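Local atomic coordinates of peroxisomal acyl-coenzyme A oxidase 1 (Arabidopsis thaliana, PDB entry 1W07), a protein that catalyses the FAD-dependent oxidation of long- and medium-chain acyl-CoAs to 2-trans-enoyl-CoAs in peroxisomal beta-oxidation, passing the electrons to oxygen and releasing hydrogen peroxide. Residues Asn294-Ala299 against Tyr342-Val347; Ala303-Ala308 against Ala602-Phe607. The protein carries 1 engineered substitution. All coordinates share one frame; numbering follows the deposited sequence.

Contact 1 of 2, residues Asn294-Ala299 against Tyr342-Val347; sequences NALSRA and YAFRFV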
ATOM      1  N   ASN B 294      10.367  -0.440 -14.504  1.00 14.04           N
ATOM      2  CA  ASN B 294      11.579  -0.550 -13.694  1.00 18.18           C
ATOM      3  C   ASN B 294      11.225  -0.934 -12.258  1.00 16.89           C
ATOM      4  O   ASN B 294      11.682  -1.955 -11.755  1.00 14.97           O
ATOM      5  CB  ASN B 294      12.360   0.780 -13.668  1.00 19.30           C
ATOM      6  CG  ASN B 294      13.171   1.021 -14.928  1.00 25.05           C
ATOM      7  OD1 ASN B 294      13.894   0.135 -15.400  1.00 31.85           O
ATOM      8  ND2 ASN B 294      13.082   2.230 -15.464  1.00 29.72           N
ATOM      9  N   ALA B 295      10.402  -0.112 -11.606  1.00 15.18           N
ATOM     10  CA  ALA B 295      10.015  -0.359 -10.222  1.00 13.43           C
ATOM     11  C   ALA B 295       9.252  -1.667 -10.041  1.00 12.70           C
ATOM     12  O   ALA B 295       9.529  -2.429  -9.103  1.00 13.77           O
ATOM     13  CB  ALA B 295       9.183   0.828  -9.666  1.00  9.77           C
ATOM     14  N   LEU B 296       8.308  -1.956 -10.938  1.00 11.78           N
ATOM     15  CA  LEU B 296       7.519  -3.173 -10.787  1.00 10.66           C
ATOM     16  C   LEU B 296       8.376  -4.416 -10.904  1.00 11.89           C
ATOM     17  O   LEU B 296       8.255  -5.330 -10.084  1.00 11.33           O
ATOM     18  CB  LEU B 296       6.371  -3.214 -11.805  1.00 12.25           C
ATOM     19  CG  LEU B 296       5.391  -4.385 -11.690  1.00 10.76           C
ATOM     20  CD1 LEU B 296       4.844  -4.469 -10.270  1.00 12.83           C
ATOM     21  CD2 LEU B 296       4.249  -4.218 -12.694  1.00 14.07           C
ATOM     22  N   SER B 297       9.242  -4.451 -11.912  1.00 11.58           N
ATOM     23  CA  SER B 297      10.139  -5.589 -12.119  1.00 10.89           C
ATOM     24  C   SER B 297      11.041  -5.805 -10.904  1.00 11.81           C
ATOM     25  O   SER B 297      11.382  -6.945 -10.589  1.00 10.00           O
ATOM     26  CB  SER B 297      11.019  -5.370 -13.355  1.00 13.72           C
ATOM     27  OG  SER B 297      11.870  -4.235 -13.214  1.00 13.57           O
ATOM     28  N   ARG B 298      11.436  -4.734 -10.211  1.00 11.22           N
ATOM     29  CA  ARG B 298      12.313  -4.915  -9.053  1.00 12.52           C
ATOM     30  C   ARG B 298      11.543  -5.672  -7.980  1.00 13.37           C
ATOM     31  O   ARG B 298      12.047  -6.658  -7.426  1.00 13.20           O
ATOM     32  CB  ARG B 298      12.784  -3.575  -8.480  1.00 12.11           C
ATOM     33  CG  ARG B 298      13.770  -2.806  -9.363  1.00 15.01           C
ATOM     34  CD  ARG B 298      14.018  -1.380  -8.828  1.00 14.70           C
ATOM     35  NE  ARG B 298      14.741  -1.388  -7.563  1.00 14.99           N
ATOM     36  CZ  ARG B 298      15.246  -0.307  -6.973  1.00 17.68           C
ATOM     37  NH1 ARG B 298      15.091   0.896  -7.515  1.00 12.81           N
ATOM     38  NH2 ARG B 298      15.955  -0.430  -5.852  1.00 18.80           N
ATOM     39  N   ALA B 299      10.321  -5.211  -7.690  1.00  9.48           N
ATOM     40  CA  ALA B 299       9.493  -5.837  -6.673  1.00 10.45           C
ATOM     41  C   ALA B 299       9.181  -7.288  -7.024  1.00 10.51           C
ATOM     42  O   ALA B 299       9.301  -8.169  -6.178  1.00 10.89           O
ATOM     43  CB  ALA B 299       8.182  -5.028  -6.479  1.00  8.92           C
ATOM     44  N   TYR B 342       6.406  -6.839 -17.886  1.00 12.47           N
ATOM     45  CA  TYR B 342       6.756  -6.886 -19.308  1.00 14.64           C
ATOM     46  C   TYR B 342       5.754  -6.072 -20.139  1.00 12.58           C
ATOM     47  O   TYR B 342       6.126  -5.362 -21.072  1.00 15.83           O
ATOM     48  CB  TYR B 342       6.796  -8.329 -19.801  1.00 12.16           C
ATOM     49  CG  TYR B 342       8.066  -9.077 -19.422  1.00 16.95           C
ATOM     50  CD1 TYR B 342       8.284  -9.509 -18.114  1.00 15.38           C
ATOM     51  CD2 TYR B 342       9.045  -9.352 -20.374  1.00 11.62           C
ATOM     52  CE1 TYR B 342       9.449 -10.207 -17.763  1.00 17.61           C
ATOM     53  CE2 TYR B 342      10.214 -10.036 -20.043  1.00 16.02           C
ATOM     54  CZ  TYR B 342      10.411 -10.465 -18.735  1.00 19.34           C
ATOM     55  OH  TYR B 342      11.555 -11.151 -18.399  1.00 19.36           O
ATOM     56  N   ALA B 343       4.478  -6.175 -19.795  1.00 13.24           N
ATOM     57  CA  ALA B 343       3.464  -5.427 -20.508  1.00 16.57           C
ATOM     58  C   ALA B 343       3.758  -3.918 -20.467  1.00 16.15           C
ATOM     59  O   ALA B 343       3.660  -3.234 -21.493  1.00 16.04           O
ATOM     60  CB  ALA B 343       2.097  -5.722 -19.922  1.00 15.56           C
ATOM     61  N   PHE B 344       4.126  -3.401 -19.295  1.00 17.37           N
ATOM     62  CA  PHE B 344       4.422  -1.972 -19.137  1.00 15.85           C
ATOM     63  C   PHE B 344       5.731  -1.600 -19.809  1.00 14.83           C
ATOM     64  O   PHE B 344       5.905  -0.479 -20.281  1.00 16.95           O
ATOM     65  CB  PHE B 344       4.464  -1.574 -17.659  1.00 14.62           C
ATOM     66  CG  PHE B 344       3.156  -1.765 -16.934  1.00 12.56           C
ATOM     67  CD1 PHE B 344       1.967  -1.999 -17.629  1.00 12.65           C
ATOM     68  CD2 PHE B 344       3.117  -1.676 -15.547  1.00 11.57           C
ATOM     69  CE1 PHE B 344       0.759  -2.141 -16.943  1.00  9.68           C
ATOM     70  CE2 PHE B 344       1.929  -1.811 -14.856  1.00  9.61           C
ATOM     71  CZ  PHE B 344       0.740  -2.046 -15.554  1.00 15.74           C
ATOM     72  N   ARG B 345       6.666  -2.540 -19.855  1.00 15.92           N
ATOM     73  CA  ARG B 345       7.943  -2.309 -20.536  1.00 15.10           C
ATOM     74  C   ARG B 345       7.670  -2.096 -22.055  1.00 17.68           C
ATOM     75  O   ARG B 345       8.142  -1.131 -22.665  1.00 17.22           O
ATOM     76  CB  ARG B 345       8.827  -3.546 -20.330  1.00 18.63           C
ATOM     77  CG  ARG B 345      10.273  -3.388 -20.739  1.00 21.90           C
ATOM     78  CD  ARG B 345      10.943  -2.395 -19.825  1.00 20.19           C
ATOM     79  NE  ARG B 345      12.389  -2.456 -19.937  1.00 23.30           N
ATOM     80  CZ  ARG B 345      13.215  -1.865 -19.083  1.00 23.88           C
ATOM     81  NH1 ARG B 345      12.731  -1.174 -18.052  1.00 20.52           N
ATOM     82  NH2 ARG B 345      14.525  -1.957 -19.259  1.00 26.34           N
ATOM     83  N   PHE B 346       6.890  -2.999 -22.654  1.00 18.56           N
ATOM     84  CA  PHE B 346       6.573  -2.913 -24.081  1.00 18.00           C
ATOM     85  C   PHE B 346       5.707  -1.684 -24.410  1.00 19.06           C
ATOM     86  O   PHE B 346       5.923  -1.015 -25.432  1.00 18.86           O
ATOM     87  CB  PHE B 346       5.882  -4.210 -24.530  1.00 15.52           C
ATOM     88  CG  PHE B 346       6.757  -5.447 -24.390  1.00 16.80           C
ATOM     89  CD1 PHE B 346       6.203  -6.685 -24.067  1.00 16.68           C
ATOM     90  CD2 PHE B 346       8.140  -5.364 -24.557  1.00 15.82           C
ATOM     91  CE1 PHE B 346       7.014  -7.818 -23.903  1.00 19.79           C
ATOM     92  CE2 PHE B 346       8.965  -6.484 -24.398  1.00 19.13           C
ATOM     93  CZ  PHE B 346       8.396  -7.719 -24.066  1.00 18.39           C
ATOM     94  N   VAL B 347       4.745  -1.373 -23.548  1.00 17.28           N
ATOM     95  CA  VAL B 347       3.914  -0.211 -23.808  1.00 20.01           C
ATOM     96  C   VAL B 347       4.795   1.028 -23.671  1.00 20.93           C
ATOM     97  O   VAL B 347       4.555   2.052 -24.302  1.00 21.95           O
ATOM     98  CB  VAL B 347       2.697  -0.136 -22.839  1.00 21.67           C
ATOM     99  CG1 VAL B 347       3.105   0.468 -21.504  1.00 17.47           C
ATOM    100  CG2 VAL B 347       1.571   0.663 -23.489  1.00 19.84           C
TER
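Asn294 and Arg345 make the polar half of this contact. NH1 of Arg345 donates a hydrogen bond to OD1 of Asn294 at 3.2 Å. The N-H points fairly well at the oxygen, with an angle of 153°. The oxygen lies near the guanidinium plane, at the edge of the group. It is not met on a lone pair, because the donor sits above the amide carbonyl, 61° out of its plane. The amide and guanidinium planes are almost perpendicular. Arg345 leaves its backbone with CG anti to the backbone N, and the chain then bends at chi2 (67°), which brings NH1 across to the neighbouring helix. The same NH1 also bonds Ser293 OG, one residue before Asn294. The stronger hold on this arginine is elsewhere: NE bonds the backbone O of Trp25, and the Trp25 ring makes a cation-pi contact with it. The bond to Asn294 thus helps to fix an arginine already gripped from helix 18-26.

The apolar half is Leu296 on Phe344, and both residues are buried. CD2 of Leu296 meets the ring at CE2 and CD2 of Phe344, each 4.0 Å away. The methyl approaches obliquely. Tyr559 from helix 548-566 also packs on Phe344.

Little surface is shared, since the backbones stand well apart; the CA atoms of Asn294 and Arg345 are 7.9 Å from each other. Helices 278-309 and 328-363 run in roughly opposite directions here. They are consecutive helices of the C-alpha1 helical bundle, the counterpart of the C-terminal bundle of acyl-CoA dehydrogenases.

Contact 2 of 2, residues Ala303-Ala308 against Ala602-Phe607; sequences ATRYSA and ALVDAF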
ATOM      1  N   ALA B 303       9.987 -10.775  -4.910  1.00 10.09           N
ATOM      2  CA  ALA B 303       8.948 -11.694  -4.482  1.00 11.43           C
ATOM      3  C   ALA B 303       9.059 -13.036  -5.185  1.00 13.70           C
ATOM      4  O   ALA B 303       8.829 -14.079  -4.556  1.00 15.43           O
ATOM      5  CB  ALA B 303       7.551 -11.070  -4.706  1.00  9.34           C
ATOM      6  N   THR B 304       9.440 -13.042  -6.466  1.00 11.78           N
ATOM      7  CA  THR B 304       9.576 -14.306  -7.200  1.00 12.85           C
ATOM      8  C   THR B 304      10.702 -15.164  -6.618  1.00 13.65           C
ATOM      9  O   THR B 304      10.509 -16.350  -6.354  1.00 11.27           O
ATOM     10  CB  THR B 304       9.814 -14.069  -8.739  1.00 10.65           C
ATOM     11  OG1 THR B 304       8.690 -13.380  -9.298  1.00 11.10           O
ATOM     12  CG2 THR B 304       9.960 -15.395  -9.469  1.00 10.28           C
ATOM     13  N   ARG B 305      11.875 -14.577  -6.399  1.00 13.02           N
ATOM     14  CA  ARG B 305      12.974 -15.356  -5.841  1.00 13.12           C
ATOM     15  C   ARG B 305      12.640 -15.827  -4.432  1.00 13.47           C
ATOM     16  O   ARG B 305      12.809 -17.006  -4.109  1.00 13.21           O
ATOM     17  CB  ARG B 305      14.268 -14.530  -5.848  1.00 12.78           C
ATOM     18  CG  ARG B 305      14.807 -14.247  -7.249  1.00 11.60           C
ATOM     19  CD  ARG B 305      16.056 -13.385  -7.195  1.00 11.69           C
ATOM     20  NE  ARG B 305      16.676 -13.244  -8.508  1.00  9.01           N
ATOM     21  CZ  ARG B 305      17.588 -12.333  -8.815  1.00 10.35           C
ATOM     22  NH1 ARG B 305      18.090 -12.289 -10.040  1.00 18.61           N
ATOM     23  NH2 ARG B 305      17.990 -11.463  -7.902  1.00  6.72           N
ATOM     24  N   TYR B 306      12.154 -14.924  -3.581  1.00 12.88           N
ATOM     25  CA  TYR B 306      11.810 -15.359  -2.236  1.00 11.62           C
ATOM     26  C   TYR B 306      10.720 -16.437  -2.237  1.00 12.39           C
ATOM     27  O   TYR B 306      10.715 -17.310  -1.371  1.00 12.07           O
ATOM     28  CB  TYR B 306      11.350 -14.185  -1.387  1.00 11.16           C
ATOM     29  CG  TYR B 306      11.072 -14.586   0.039  1.00 15.44           C
ATOM     30  CD1 TYR B 306      12.113 -14.967   0.891  1.00 11.43           C
ATOM     31  CD2 TYR B 306       9.771 -14.601   0.541  1.00 15.56           C
ATOM     32  CE1 TYR B 306      11.859 -15.348   2.207  1.00 14.86           C
ATOM     33  CE2 TYR B 306       9.510 -14.984   1.854  1.00 12.62           C
ATOM     34  CZ  TYR B 306      10.553 -15.353   2.678  1.00 14.92           C
ATOM     35  OH  TYR B 306      10.288 -15.727   3.976  1.00 15.23           O
ATOM     36  N   SER B 307       9.792 -16.372  -3.192  1.00 12.30           N
ATOM     37  CA  SER B 307       8.704 -17.356  -3.270  1.00 14.21           C
ATOM     38  C   SER B 307       9.242 -18.741  -3.622  1.00 12.71           C
ATOM     39  O   SER B 307       8.643 -19.757  -3.276  1.00 14.95           O
ATOM     40  CB  SER B 307       7.666 -16.943  -4.315  1.00 13.66           C
ATOM     41  OG  SER B 307       6.964 -15.770  -3.926  1.00 15.28           O
ATOM     42  N   ALA B 308      10.369 -18.767  -4.319  1.00 14.02           N
ATOM     43  CA  ALA B 308      11.003 -20.021  -4.716  1.00 15.12           C
ATOM     44  C   ALA B 308      11.858 -20.569  -3.576  1.00 15.42           C
ATOM     45  O   ALA B 308      12.109 -21.773  -3.501  1.00 16.38           O
ATOM     46  CB  ALA B 308      11.860 -19.804  -5.952  1.00 14.97           C
ATOM     47  N   ALA B 602      13.807 -17.506 -13.823  1.00 14.56           N
ATOM     48  CA  ALA B 602      14.568 -17.057 -14.988  1.00 14.78           C
ATOM     49  C   ALA B 602      13.935 -15.797 -15.582  1.00 16.84           C
ATOM     50  O   ALA B 602      14.642 -14.907 -16.064  1.00 18.17           O
ATOM     51  CB  ALA B 602      14.629 -18.171 -16.047  1.00 18.09           C
ATOM     52  N   LEU B 603      12.605 -15.705 -15.549  1.00 17.37           N
ATOM     53  CA  LEU B 603      11.949 -14.513 -16.095  1.00 16.38           C
ATOM     54  C   LEU B 603      12.317 -13.236 -15.326  1.00 16.13           C
ATOM     55  O   LEU B 603      12.296 -12.141 -15.900  1.00 15.71           O
ATOM     56  CB  LEU B 603      10.433 -14.712 -16.100  1.00 19.42           C
ATOM     57  CG  LEU B 603       9.911 -15.690 -17.163  1.00 19.65           C
ATOM     58  CD1 LEU B 603       8.427 -15.959 -16.958  1.00 19.44           C
ATOM     59  CD2 LEU B 603      10.171 -15.103 -18.535  1.00 18.46           C
ATOM     60  N   VAL B 604      12.653 -13.351 -14.038  1.00 15.85           N
ATOM     61  CA  VAL B 604      13.044 -12.153 -13.299  1.00 14.69           C
ATOM     62  C   VAL B 604      14.553 -11.941 -13.388  1.00 16.26           C
ATOM     63  O   VAL B 604      15.040 -10.825 -13.190  1.00 14.02           O
ATOM     64  CB  VAL B 604      12.583 -12.189 -11.808  1.00 14.96           C
ATOM     65  CG1 VAL B 604      11.067 -12.342 -11.756  1.00 10.89           C
ATOM     66  CG2 VAL B 604      13.317 -13.293 -11.004  1.00  9.10           C
ATOM     67  N   ASP B 605      15.297 -13.008 -13.698  1.00 17.06           N
ATOM     68  CA  ASP B 605      16.752 -12.885 -13.831  1.00 15.21           C
ATOM     69  C   ASP B 605      17.001 -12.087 -15.106  1.00 16.00           C
ATOM     70  O   ASP B 605      18.026 -11.416 -15.250  1.00 16.03           O
ATOM     71  CB  ASP B 605      17.439 -14.251 -13.966  1.00 14.46           C
ATOM     72  CG  ASP B 605      17.400 -15.075 -12.689  1.00 18.93           C
ATOM     73  OD1 ASP B 605      17.361 -14.502 -11.576  1.00 18.61           O
ATOM     74  OD2 ASP B 605      17.440 -16.328 -12.810  1.00 19.61           O
ATOM     75  N   ALA B 606      16.058 -12.162 -16.040  1.00 16.98           N
ATOM     76  CA  ALA B 606      16.185 -11.433 -17.302  1.00 17.79           C
ATOM     77  C   ALA B 606      16.338  -9.927 -17.073  1.00 16.70           C
ATOM     78  O   ALA B 606      16.823  -9.206 -17.949  1.00 16.98           O
ATOM     79  CB  ALA B 606      14.979 -11.716 -18.186  1.00 15.27           C
ATOM     80  N   PHE B 607      15.912  -9.454 -15.903  1.00 17.26           N
ATOM     81  CA  PHE B 607      16.003  -8.029 -15.555  1.00 15.13           C
ATOM     82  C   PHE B 607      17.475  -7.652 -15.389  1.00 16.33           C
ATOM     83  O   PHE B 607      17.852  -6.486 -15.524  1.00 16.40           O
ATOM     84  CB  PHE B 607      15.247  -7.765 -14.242  1.00 17.35           C
ATOM     85  CG  PHE B 607      13.782  -8.142 -14.291  1.00 11.29           C
ATOM     86  CD1 PHE B 607      13.088  -8.468 -13.128  1.00 11.65           C
ATOM     87  CD2 PHE B 607      13.092  -8.153 -15.504  1.00 13.40           C
ATOM     88  CE1 PHE B 607      11.719  -8.801 -13.177  1.00 11.61           C
ATOM     89  CE2 PHE B 607      11.734  -8.483 -15.566  1.00 10.05           C
ATOM     90  CZ  PHE B 607      11.045  -8.808 -14.395  1.00  9.48           C
TER
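Thr304 points at Val604, and their CA atoms are 7.3 Å apart. The CG1 methyl of Val604 rests 3.6 Å from Thr304 OG1 and 3.7 Å from Thr304 CB. The hydroxyl is hydrogen-bonded to Val300 O of its own helix, so it has a polar partner although a methyl group lies against it.

Arg305 comes next. Its chain is extended from CG to NE (chi2 178°) and slides past Val604, whose CG2 lies 4.2 Å from Arg305 CG. The guanidinium then reaches Asp605. NH1 of Arg305 donates to Asp605 OD1 at 2.8 Å, with an angle of 162°. The oxygen is met on its anti side, close to the guanidinium plane. NE adds a weak bond to the same oxygen.

Two residues on, Ser307 donates from OG to Ala303 O, one turn back, which the Ser307 amide reaches from the opposite face. Ser307 OG also bonds NE2 of Gln330, an FAD-binding residue, so it is second shell to the cofactor site.

The buried Asp605 carboxylate has a partner at each oxygen, Arg305 at OD1 and Arg11, in a second salt bridge, at OD2. Arg305 NH2 bonds Gly619 O. The carboxylate between two arginines is probably stabilised as an anion.

After the N-terminal helices and the strand-rich middle region, the chain enters helix 278-309, which supplies the first segment of both contacts. Contact 1 closes the shorter loop of 42 residues, from within helix 278-309 to within helix 328-363. Contact 2 closes a long one of 293 residues, ending at the short helix 600-605. The second segment of contact 1 falls inside that long loop, while its first segment precedes it, so the two closures cross. Contact 1 joins two helices of the C-alpha1 region; contact 2 ties this region to the C-terminal helical part. The contacts also meet directly: Tyr342 OH is 2.8 Å from Leu603 O, a probable hydrogen bond, and Tyr342 packs on Ala606 and Phe607.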